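Local coordinates for Tle cognate immunity protein 4 C-terminal domain-containing protein (Pseudomonas aeruginosa PAO1, PDB 4R1D) that binds the type VI secretion lipase Tle4 as its cognate immunity protein and so probably protects the producing bacterium from its own effector, at residues M1-W6 / E286-I291; G12-D17 / S294-P299; G175-R181 / L257-V263. The contacts are given in a common frame with arbitrary orientation. Where two conformers were deposited one is given. Residues are numbered along the deposited sequence.

How the contacts relate
Along the chain the segments run 1-6, 12-17, 175-181, 257-263, 286-291 and 294-299. Contact 1 and contact 2 therefore interleave, both bringing the N-terminus to the C-terminal end of the model, and contact 3 is nested inside the loops they close. The three centres lie about 15 to 16 Å apart. Contact 3 belongs to the long antiparallel sheet. Helix 281-292 of contact 1 and the small three-stranded sheet of contact 2 pack on one face of it, where Ile291 CG2 comes 3.4 Å from Phe178 CZ and Ile16 CD1 3.8 Å from Phe178 CE2. The other face of contact 3 meets the partner chain, so the two terminal regions together back the binding surface.

Contact 1 of 3, residues M1-W6 / E286-I291; sequences MDKTGW and ELWDTI
Residues 1-6 form an irregular strip beside helix 286-291, with the CA atoms of Met1 and Thr290 6.9 Å apart. The strip is extended at Met1 and Asp2, then makes a type II turn from Lys3 to Trp6 (Trp6 N to Lys3 O 3.0 Å), with Gly5 at positive phi. Asp2 OD2 receives Thr4 N (3.0 Å), an Asx turn, and also Thr4 OG1 (2.5 Å). Met1 is fully extended (t, t, t), laying CG 3.9 Å from Glu286 CD and CE 4.2 Å from Leu287 CD1. Thr290, in the m rotamer, gives OG1 to Glu286 O (2.6 Å) and presents CG2 to the arm, 3.7 Å from CD of Lys3 (m, t, p, t) and 3.5 Å from Trp6 CH2. Trp6 (m, chi2 41°) meets the helix obliquely, CH2 4.0 Å from Leu287 CD1 and CZ3 4.0 Å from Ile291 CG1. One water joins Met1 N (3.0 Å) to Glu286 OE2 (3.1 Å), another Lys3 NZ (2.8 Å) to Thr290 O (2.7 Å); Lys3 NZ also forms a salt bridge with Asp17. The N-terminal arm thus covers one side of helix 281-292, whose Trp288 and Ile291 pack on the long antiparallel sheet.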
loop_
_atom_site.group_PDB
_atom_site.type_symbol
_atom_site.label_atom_id
_atom_site.label_comp_id
_atom_site.label_asym_id
_atom_site.label_seq_id
_atom_site.Cartn_x
_atom_site.Cartn_y
_atom_site.Cartn_z
ATOM N N MET B 1 26.555 29.379 8.244
ATOM C CA MET B 1 25.853 29.593 6.987
ATOM C C MET B 1 25.068 30.900 7.037
ATOM O O MET B 1 24.485 31.239 8.063
ATOM C CB MET B 1 24.909 28.418 6.695
ATOM C CG MET B 1 24.356 28.391 5.277
ATOM S SD MET B 1 23.202 27.022 4.986
ATOM C CE MET B 1 22.977 27.146 3.217
ATOM N N ASP B 2 25.046 31.623 5.922
ATOM C CA ASP B 2 24.307 32.878 5.829
ATOM C C ASP B 2 22.804 32.630 5.734
ATOM O O ASP B 2 22.309 32.195 4.696
ATOM C CB ASP B 2 24.786 33.674 4.610
ATOM C CG ASP B 2 24.089 35.014 4.469
ATOM O OD1 ASP B 2 24.237 35.645 3.401
ATOM O OD2 ASP B 2 23.402 35.442 5.419
ATOM N N LYS B 3 22.085 32.908 6.817
ATOM C CA LYS B 3 20.640 32.697 6.858
ATOM C C LYS B 3 19.878 33.980 6.537
ATOM O O LYS B 3 18.764 34.202 7.017
ATOM C CB LYS B 3 20.208 32.143 8.219
ATOM C CG LYS B 3 20.849 30.813 8.565
ATOM C CD LYS B 3 20.593 30.427 10.011
ATOM C CE LYS B 3 19.118 30.241 10.294
ATOM N NZ LYS B 3 18.918 29.872 11.717
ATOM N N THR B 4 20.485 34.826 5.717
ATOM C CA THR B 4 19.818 36.041 5.279
ATOM C C THR B 4 18.524 35.696 4.552
ATOM O O THR B 4 18.531 34.960 3.562
ATOM C CB THR B 4 20.723 36.888 4.360
ATOM O OG1 THR B 4 21.818 37.416 5.121
ATOM C CG2 THR B 4 19.932 38.036 3.756
ATOM N N GLY B 5 17.410 36.204 5.065
ATOM C CA GLY B 5 16.120 35.982 4.438
ATOM C C GLY B 5 15.425 34.686 4.830
ATOM O O GLY B 5 14.280 34.456 4.432
ATOM N N TRP B 6 16.102 33.835 5.597
ATOM C CA TRP B 6 15.463 32.605 6.069
ATOM C C TRP B 6 14.218 32.940 6.878
ATOM O O TRP B 6 14.129 34.010 7.482
ATOM C CB TRP B 6 16.426 31.749 6.893
ATOM C CG TRP B 6 17.400 30.996 6.064
ATOM C CD1 TRP B 6 18.072 31.453 4.961
ATOM C CD2 TRP B 6 17.796 29.631 6.238
ATOM N NE1 TRP B 6 18.883 30.456 4.457
ATOM C CE2 TRP B 6 18.728 29.331 5.225
ATOM C CE3 TRP B 6 17.460 28.635 7.162
ATOM C CZ2 TRP B 6 19.320 28.072 5.104
ATOM C CZ3 TRP B 6 18.054 27.396 7.041
ATOM C CH2 TRP B 6 18.976 27.126 6.027
ATOM N N GLU B 286 26.187 21.231 5.456
ATOM C CA GLU B 286 25.965 22.604 5.899
ATOM C C GLU B 286 24.476 22.941 5.957
ATOM O O GLU B 286 23.981 23.492 6.954
ATOM C CB GLU B 286 26.681 23.586 4.970
ATOM C CG GLU B 286 26.518 25.051 5.372
ATOM C CD GLU B 286 27.265 25.996 4.439
ATOM O OE1 GLU B 286 26.928 26.044 3.233
ATOM O OE2 GLU B 286 28.195 26.677 4.919
ATOM N N LEU B 287 23.767 22.612 4.884
ATOM C CA LEU B 287 22.334 22.861 4.819
ATOM C C LEU B 287 21.634 22.050 5.905
ATOM O O LEU B 287 20.846 22.576 6.671
ATOM C CB LEU B 287 21.779 22.526 3.427
ATOM C CG LEU B 287 20.283 22.796 3.223
ATOM C CD1 LEU B 287 19.943 24.276 3.420
ATOM C CD2 LEU B 287 19.794 22.297 1.868
ATOM N N TRP B 288 21.942 20.759 5.962
ATOM C CA TRP B 288 21.431 19.878 7.012
ATOM C C TRP B 288 21.614 20.458 8.424
ATOM O O TRP B 288 20.650 20.621 9.168
ATOM C CB TRP B 288 22.134 18.527 6.892
ATOM C CG TRP B 288 21.920 17.580 8.039
ATOM C CD1 TRP B 288 22.822 17.259 9.012
ATOM C CD2 TRP B 288 20.744 16.811 8.311
ATOM N NE1 TRP B 288 22.282 16.337 9.880
ATOM C CE2 TRP B 288 21.007 16.042 9.468
ATOM C CE3 TRP B 288 19.496 16.689 7.684
ATOM C CZ2 TRP B 288 20.066 15.160 10.011
ATOM C CZ3 TRP B 288 18.558 15.814 8.228
ATOM C CH2 TRP B 288 18.851 15.065 9.382
ATOM N N ASP B 289 22.849 20.765 8.801
ATOM C CA ASP B 289 23.112 21.299 10.132
ATOM C C ASP B 289 22.372 22.600 10.392
ATOM O O ASP B 289 21.841 22.819 11.482
ATOM C CB ASP B 289 24.609 21.521 10.360
ATOM C CG ASP B 289 25.361 20.231 10.601
ATOM O OD1 ASP B 289 24.760 19.297 11.162
ATOM O OD2 ASP B 289 26.551 20.153 10.230
ATOM N N THR B 290 22.343 23.469 9.392
ATOM C CA THR B 290 21.711 24.772 9.569
ATOM C C THR B 290 20.214 24.620 9.866
ATOM O O THR B 290 19.681 25.246 10.787
ATOM C CB THR B 290 21.964 25.678 8.346
ATOM O OG1 THR B 290 23.381 25.787 8.131
ATOM C CG2 THR B 290 21.370 27.072 8.566
ATOM N N ILE B 291 19.541 23.766 9.103
ATOM C CA ILE B 291 18.127 23.501 9.361
ATOM C C ILE B 291 17.881 22.808 10.702
ATOM O O ILE B 291 17.053 23.245 11.495
ATOM C CB ILE B 291 17.489 22.665 8.239
ATOM C CG1 ILE B 291 17.418 23.471 6.944
ATOM C CG2 ILE B 291 16.083 22.253 8.635
ATOM C CD1 ILE B 291 16.904 22.671 5.764
HETATM O O HOH W 1 28.395 27.006 7.978
HETATM O O HOH W 2 20.200 27.470 12.160
#

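Contact 2 of 3, residues G12-D17 / S294-P299; sequences GRFLID and SIRVRP
Asp17 OD1 and Arg296 NH1 form a salt bridge at 3.0 Å, and the same NH1 donates to Ser294 O (2.8 Å); Thr8 and Lys3 also hold the aspartate. A water joins Asp17 OD2 (2.6 Å) to Arg296 NH2 (3.0 Å, weak), and Leu15 (m, t) packs CB on one guanidinium face. Asp17 N donates to Ser294 OG at 2.7 Å. The segments run 134° apart and pair antiparallel only briefly: Leu15-Arg296 is hydrogen-bonded (Leu15 N to Arg296 O 2.7 Å, Arg296 N to Leu15 O 3.1 Å), Phe14-Val297 non-hydrogen-bonded, CA atoms 4.3 Å apart. Arg298 N to Arg13 O (2.8 Å) closes the ladder; a water links Arg298 NH1 (2.7 Å) to Gly12 O and Phe14 O (both 2.8 Å), and Pro142 O binds the same guanidinium. Phe14 CE1 lies 3.4 Å from Val297 CG2, Ile16 CD1 3.8 Å from Ile295 CG1. Backbone pairing and a salt bridge thus fix 294-299 to strand 14-18, with apolar Ile295 turned to the large sheet.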
loop_
_atom_site.group_PDB
_atom_site.type_symbol
_atom_site.label_atom_id
_atom_site.label_comp_id
_atom_site.label_asym_id
_atom_site.label_seq_id
_atom_site.Cartn_x
_atom_site.Cartn_y
_atom_site.Cartn_z
ATOM N N GLY B 12 3.061 22.700 14.501
ATOM C CA GLY B 12 2.684 22.049 15.748
ATOM C C GLY B 12 3.204 22.851 16.930
ATOM O O GLY B 12 2.931 24.053 17.025
ATOM N N ARG B 13 3.966 22.204 17.814
ATOM C CA ARG B 13 4.499 22.878 19.002
ATOM C C ARG B 13 5.863 23.492 18.741
ATOM O O ARG B 13 6.456 24.088 19.643
ATOM C CB ARG B 13 4.625 21.896 20.185
ATOM C CG ARG B 13 3.348 21.135 20.526
ATOM C CD ARG B 13 2.358 21.954 21.359
ATOM N NE ARG B 13 1.023 21.348 21.383
ATOM C CZ ARG B 13 0.006 21.794 22.119
ATOM N NH1 ARG B 13 0.178 22.842 22.921
ATOM N NH2 ARG B 13 -1.179 21.196 22.063
ATOM N N PHE B 14 6.356 23.359 17.513
ATOM C CA PHE B 14 7.757 23.659 17.226
ATOM C C PHE B 14 7.988 24.808 16.251
ATOM O O PHE B 14 7.079 25.229 15.543
ATOM C CB PHE B 14 8.479 22.386 16.748
ATOM C CG PHE B 14 8.683 21.379 17.849
ATOM C CD1 PHE B 14 9.908 21.283 18.499
ATOM C CD2 PHE B 14 7.637 20.572 18.269
ATOM C CE1 PHE B 14 10.091 20.388 19.531
ATOM C CE2 PHE B 14 7.814 19.670 19.311
ATOM C CZ PHE B 14 9.038 19.579 19.938
ATOM N N LEU B 15 9.223 25.298 16.234
ATOM C CA LEU B 15 9.689 26.260 15.232
ATOM C C LEU B 15 10.868 25.658 14.472
ATOM O O LEU B 15 11.613 24.845 15.017
ATOM C CB LEU B 15 10.179 27.548 15.914
ATOM C CG LEU B 15 9.218 28.306 16.826
ATOM C CD1 LEU B 15 9.962 29.461 17.500
ATOM C CD2 LEU B 15 8.029 28.819 16.042
ATOM N N ILE B 16 11.044 26.081 13.223
ATOM C CA ILE B 16 12.186 25.680 12.422
ATOM C C ILE B 16 12.434 26.766 11.385
ATOM O O ILE B 16 11.492 27.411 10.933
ATOM C CB ILE B 16 11.933 24.327 11.709
ATOM C CG1 ILE B 16 13.239 23.770 11.142
ATOM C CG2 ILE B 16 10.868 24.475 10.614
ATOM C CD1 ILE B 16 13.098 22.355 10.550
ATOM N N ASP B 17 13.696 26.975 11.013
ATOM C CA ASP B 17 14.032 27.966 9.995
ATOM C C ASP B 17 14.330 27.317 8.648
ATOM O O ASP B 17 15.020 26.306 8.590
ATOM C CB ASP B 17 15.247 28.796 10.435
ATOM C CG ASP B 17 15.045 29.468 11.795
ATOM O OD1 ASP B 17 13.896 29.602 12.258
ATOM O OD2 ASP B 17 16.054 29.868 12.406
ATOM N N SER B 294 18.155 24.677 13.904
ATOM C CA SER B 294 17.129 25.696 14.104
ATOM C C SER B 294 15.850 25.144 14.745
ATOM O O SER B 294 14.922 25.897 15.028
ATOM C CB SER B 294 16.791 26.398 12.782
ATOM O OG SER B 294 15.867 25.647 12.008
ATOM N N ILE B 295 15.791 23.830 14.954
ATOM C CA ILE B 295 14.600 23.208 15.532
ATOM C C ILE B 295 14.497 23.474 17.029
ATOM O O ILE B 295 15.418 23.163 17.790
ATOM C CB ILE B 295 14.608 21.679 15.316
ATOM C CG1 ILE B 295 14.674 21.361 13.815
ATOM C CG2 ILE B 295 13.419 21.027 16.027
ATOM C CD1 ILE B 295 14.855 19.866 13.502
ATOM N N ARG B 296 13.380 24.051 17.450
ATOM C CA ARG B 296 13.130 24.270 18.871
ATOM C C ARG B 296 11.641 24.346 19.188
ATOM O O ARG B 296 10.831 24.712 18.339
ATOM C CB ARG B 296 13.867 25.524 19.381
ATOM C CG ARG B 296 13.267 26.873 18.967
ATOM C CD ARG B 296 13.646 27.245 17.555
ATOM N NE ARG B 296 13.448 28.679 17.297
ATOM C CZ ARG B 296 13.658 29.268 16.123
ATOM N NH1 ARG B 296 14.058 28.557 15.075
ATOM N NH2 ARG B 296 13.463 30.577 15.990
ATOM N N VAL B 297 11.286 23.982 20.416
ATOM C CA VAL B 297 9.935 24.139 20.901
ATOM C C VAL B 297 9.601 25.618 20.863
ATOM O O VAL B 297 10.431 26.454 21.213
ATOM C CB VAL B 297 9.809 23.655 22.357
ATOM C CG1 VAL B 297 8.412 23.918 22.884
ATOM C CG2 VAL B 297 10.146 22.182 22.454
ATOM N N ARG B 298 8.390 25.943 20.434
ATOM C CA ARG B 298 7.976 27.336 20.386
ATOM C C ARG B 298 7.890 27.864 21.814
ATOM O O ARG B 298 7.157 27.308 22.628
ATOM C CB ARG B 298 6.615 27.471 19.702
ATOM C CG ARG B 298 6.194 28.925 19.470
ATOM C CD ARG B 298 4.857 29.040 18.751
ATOM N NE ARG B 298 3.717 28.870 19.651
ATOM C CZ ARG B 298 2.984 27.770 19.739
ATOM N NH1 ARG B 298 3.259 26.715 18.967
ATOM N NH2 ARG B 298 1.964 27.721 20.587
ATOM N N PRO B 299 8.640 28.936 22.126
ATOM C CA PRO B 299 8.508 29.523 23.468
ATOM C C PRO B 299 7.098 30.042 23.680
ATOM O O PRO B 299 6.576 30.735 22.801
ATOM C CB PRO B 299 9.486 30.706 23.435
ATOM C CG PRO B 299 10.455 30.378 22.339
ATOM C CD PRO B 299 9.642 29.637 21.308
HETATM O O HOH W 3 4.694 26.184 16.713
HETATM O O HOH W 4 4.849 25.052 21.964
HETATM O O HOH W 5 15.647 31.658 14.233
#

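Contact 3 of 3, residues G175-R181 / L257-V263; sequences GARFEFR and LTAGLAV
Two neighbouring strands, 176-181 and 257-263, run antiparallel (170°) with axes 4.7 Å apart. Their hydrogen-bonded pairs are Arg177 with Ala262, Glu179 with Gly260 and Arg181 with Thr258, all six N-to-O distances being 2.8 to 3.0 Å. Phe178-Leu261 and Phe180-Ala259 are non-hydrogen-bonded pairs whose side chains share one face. There Phe178 (chi1 t) brings CE1 to the small Ala259, 4.0 Å from its CB, while Leu261 (t, p) lies beside the base of the Phe178 side chain, CD1 3.8 Å from Phe178 CB. Phe180, also t, leans toward the start of strand 257-263, so that CE1 lies 3.8 Å from Leu257 CG. Onto these ridges fit Ile16, Ile291 and Ile295, with Trp288 over Ala259 and Leu261.

On the face of Arg177, Glu179, Arg181 and Thr258, Gly260 has no side chain and leaves a hollow beside Glu179. Arg181 meets Glu179 side-on in a two-point salt bridge, NE to OE2 3.0 Å and NH2 to OE1 3.1 Å, and a water joins Glu179 OE2 and Thr258 OG1, 2.7 Å from each. In the partner chain of the complex, Glu70, Arg97 and Asp67 form salt bridges with Arg177, Glu179 and Arg181 respectively, Ser69 is hydrogen-bonded to Glu179, and Trp92 packs on Glu179 and Ala262. This is a two-faced antiparallel sheet: apolar core inside, charged protein-binding surface outside.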
loop_
_atom_site.group_PDB
_atom_site.type_symbol
_atom_site.label_atom_id
_atom_site.label_comp_id
_atom_site.label_asym_id
_atom_site.label_seq_id
_atom_site.Cartn_x
_atom_site.Cartn_y
_atom_site.Cartn_z
ATOM N N GLY B 175 16.320 17.337 -6.630
ATOM C CA GLY B 175 16.434 15.975 -6.155
ATOM C C GLY B 175 16.446 15.857 -4.643
ATOM O O GLY B 175 16.274 14.767 -4.116
ATOM N N ALA B 176 16.655 16.968 -3.944
ATOM C CA ALA B 176 16.667 16.939 -2.480
ATOM C C ALA B 176 15.274 17.112 -1.886
ATOM O O ALA B 176 14.459 17.888 -2.386
ATOM C CB ALA B 176 17.602 18.007 -1.929
ATOM N N ARG B 177 15.001 16.401 -0.798
ATOM C CA ARG B 177 13.797 16.670 -0.026
ATOM C C ARG B 177 14.120 16.590 1.453
ATOM O O ARG B 177 14.804 15.667 1.898
ATOM C CB ARG B 177 12.670 15.684 -0.378
ATOM C CG ARG B 177 11.298 16.112 0.159
ATOM C CD ARG B 177 10.231 15.000 0.041
ATOM N NE ARG B 177 10.138 14.460 -1.319
ATOM C CZ ARG B 177 9.557 15.087 -2.334
ATOM N NH1 ARG B 177 9.005 16.278 -2.147
ATOM N NH2 ARG B 177 9.534 14.522 -3.540
ATOM N N PHE B 178 13.660 17.580 2.199
ATOM C CA PHE B 178 13.774 17.568 3.651
ATOM C C PHE B 178 12.402 17.301 4.242
ATOM O O PHE B 178 11.403 17.796 3.735
ATOM C CB PHE B 178 14.344 18.910 4.148
ATOM C CG PHE B 178 14.322 19.065 5.649
ATOM C CD1 PHE B 178 15.353 18.567 6.429
ATOM C CD2 PHE B 178 13.270 19.714 6.278
ATOM C CE1 PHE B 178 15.324 18.703 7.826
ATOM C CE2 PHE B 178 13.231 19.849 7.658
ATOM C CZ PHE B 178 14.255 19.338 8.433
ATOM N N GLU B 179 12.345 16.515 5.308
ATOM C CA GLU B 179 11.091 16.352 6.037
ATOM C C GLU B 179 11.265 16.458 7.549
ATOM O O GLU B 179 12.291 16.051 8.105
ATOM C CB GLU B 179 10.361 15.059 5.662
ATOM C CG GLU B 179 11.194 13.811 5.724
ATOM C CD GLU B 179 10.343 12.577 6.030
ATOM O OE1 GLU B 179 9.665 12.047 5.111
ATOM O OE2 GLU B 179 10.345 12.154 7.202
ATOM N N PHE B 180 10.231 16.994 8.196
ATOM C CA PHE B 180 10.213 17.300 9.624
ATOM C C PHE B 180 8.880 16.793 10.167
ATOM O O PHE B 180 7.821 17.167 9.667
ATOM C CB PHE B 180 10.341 18.830 9.786
ATOM C CG PHE B 180 10.344 19.324 11.216
ATOM C CD1 PHE B 180 10.990 18.623 12.217
ATOM C CD2 PHE B 180 9.730 20.528 11.541
ATOM C CE1 PHE B 180 11.007 19.105 13.526
ATOM C CE2 PHE B 180 9.741 21.013 12.841
ATOM C CZ PHE B 180 10.378 20.300 13.837
ATOM N N ARG B 181 8.927 15.913 11.161
ATOM C CA ARG B 181 7.702 15.330 11.714
ATOM C C ARG B 181 7.755 15.326 13.229
ATOM O O ARG B 181 8.833 15.166 13.807
ATOM C CB ARG B 181 7.551 13.867 11.254
ATOM C CG ARG B 181 7.499 13.675 9.754
ATOM C CD ARG B 181 7.280 12.225 9.332
ATOM N NE ARG B 181 7.412 12.184 7.882
ATOM C CZ ARG B 181 6.446 12.539 7.043
ATOM N NH1 ARG B 181 5.258 12.895 7.515
ATOM N NH2 ARG B 181 6.668 12.530 5.732
ATOM N N LEU B 257 10.368 13.165 17.496
ATOM C CA LEU B 257 10.679 14.176 16.490
ATOM C C LEU B 257 11.643 13.596 15.471
ATOM O O LEU B 257 12.637 12.990 15.829
ATOM C CB LEU B 257 11.328 15.400 17.145
ATOM C CG LEU B 257 11.135 16.781 16.516
ATOM C CD1 LEU B 257 9.702 17.230 16.687
ATOM C CD2 LEU B 257 12.076 17.788 17.162
ATOM N N THR B 258 11.352 13.783 14.191
ATOM C CA THR B 258 12.306 13.346 13.191
ATOM C C THR B 258 12.594 14.476 12.208
ATOM O O THR B 258 11.744 15.332 11.949
ATOM C CB THR B 258 11.825 12.093 12.397
ATOM O OG1 THR B 258 10.598 12.391 11.718
ATOM C CG2 THR B 258 11.621 10.890 13.335
ATOM N N ALA B 259 13.813 14.466 11.699
ATOM C CA ALA B 259 14.218 15.326 10.597
ATOM C C ALA B 259 15.010 14.450 9.647
ATOM O O ALA B 259 15.825 13.626 10.073
ATOM C CB ALA B 259 15.077 16.498 11.111
ATOM N N GLY B 260 14.769 14.606 8.349
ATOM C CA GLY B 260 15.451 13.773 7.374
ATOM C C GLY B 260 15.700 14.551 6.106
ATOM O O GLY B 260 14.911 15.413 5.741
ATOM N N LEU B 261 16.814 14.257 5.451
ATOM C CA LEU B 261 17.113 14.859 4.165
ATOM C C LEU B 261 17.570 13.758 3.237
ATOM O O LEU B 261 18.508 13.025 3.544
ATOM C CB LEU B 261 18.205 15.921 4.313
ATOM C CG LEU B 261 18.616 16.641 3.028
ATOM C CD1 LEU B 261 17.532 17.599 2.624
ATOM C CD2 LEU B 261 19.931 17.403 3.255
ATOM N N ALA B 262 16.897 13.626 2.102
ATOM C CA ALA B 262 17.245 12.573 1.157
ATOM C C ALA B 262 17.481 13.130 -0.242
ATOM O O ALA B 262 16.843 14.104 -0.655
ATOM C CB ALA B 262 16.160 11.550 1.101
ATOM N N VAL B 263 18.400 12.492 -0.956
ATOM C CA VAL B 263 18.475 12.600 -2.412
ATOM C C VAL B 263 18.419 11.192 -2.973
ATOM O O VAL B 263 19.392 10.447 -2.886
ATOM C CB VAL B 263 19.767 13.288 -2.897
ATOM C CG1 VAL B 263 19.794 13.328 -4.433
ATOM C CG2 VAL B 263 19.854 14.694 -2.352
HETATM O O HOH W 6 11.309 13.484 9.355
#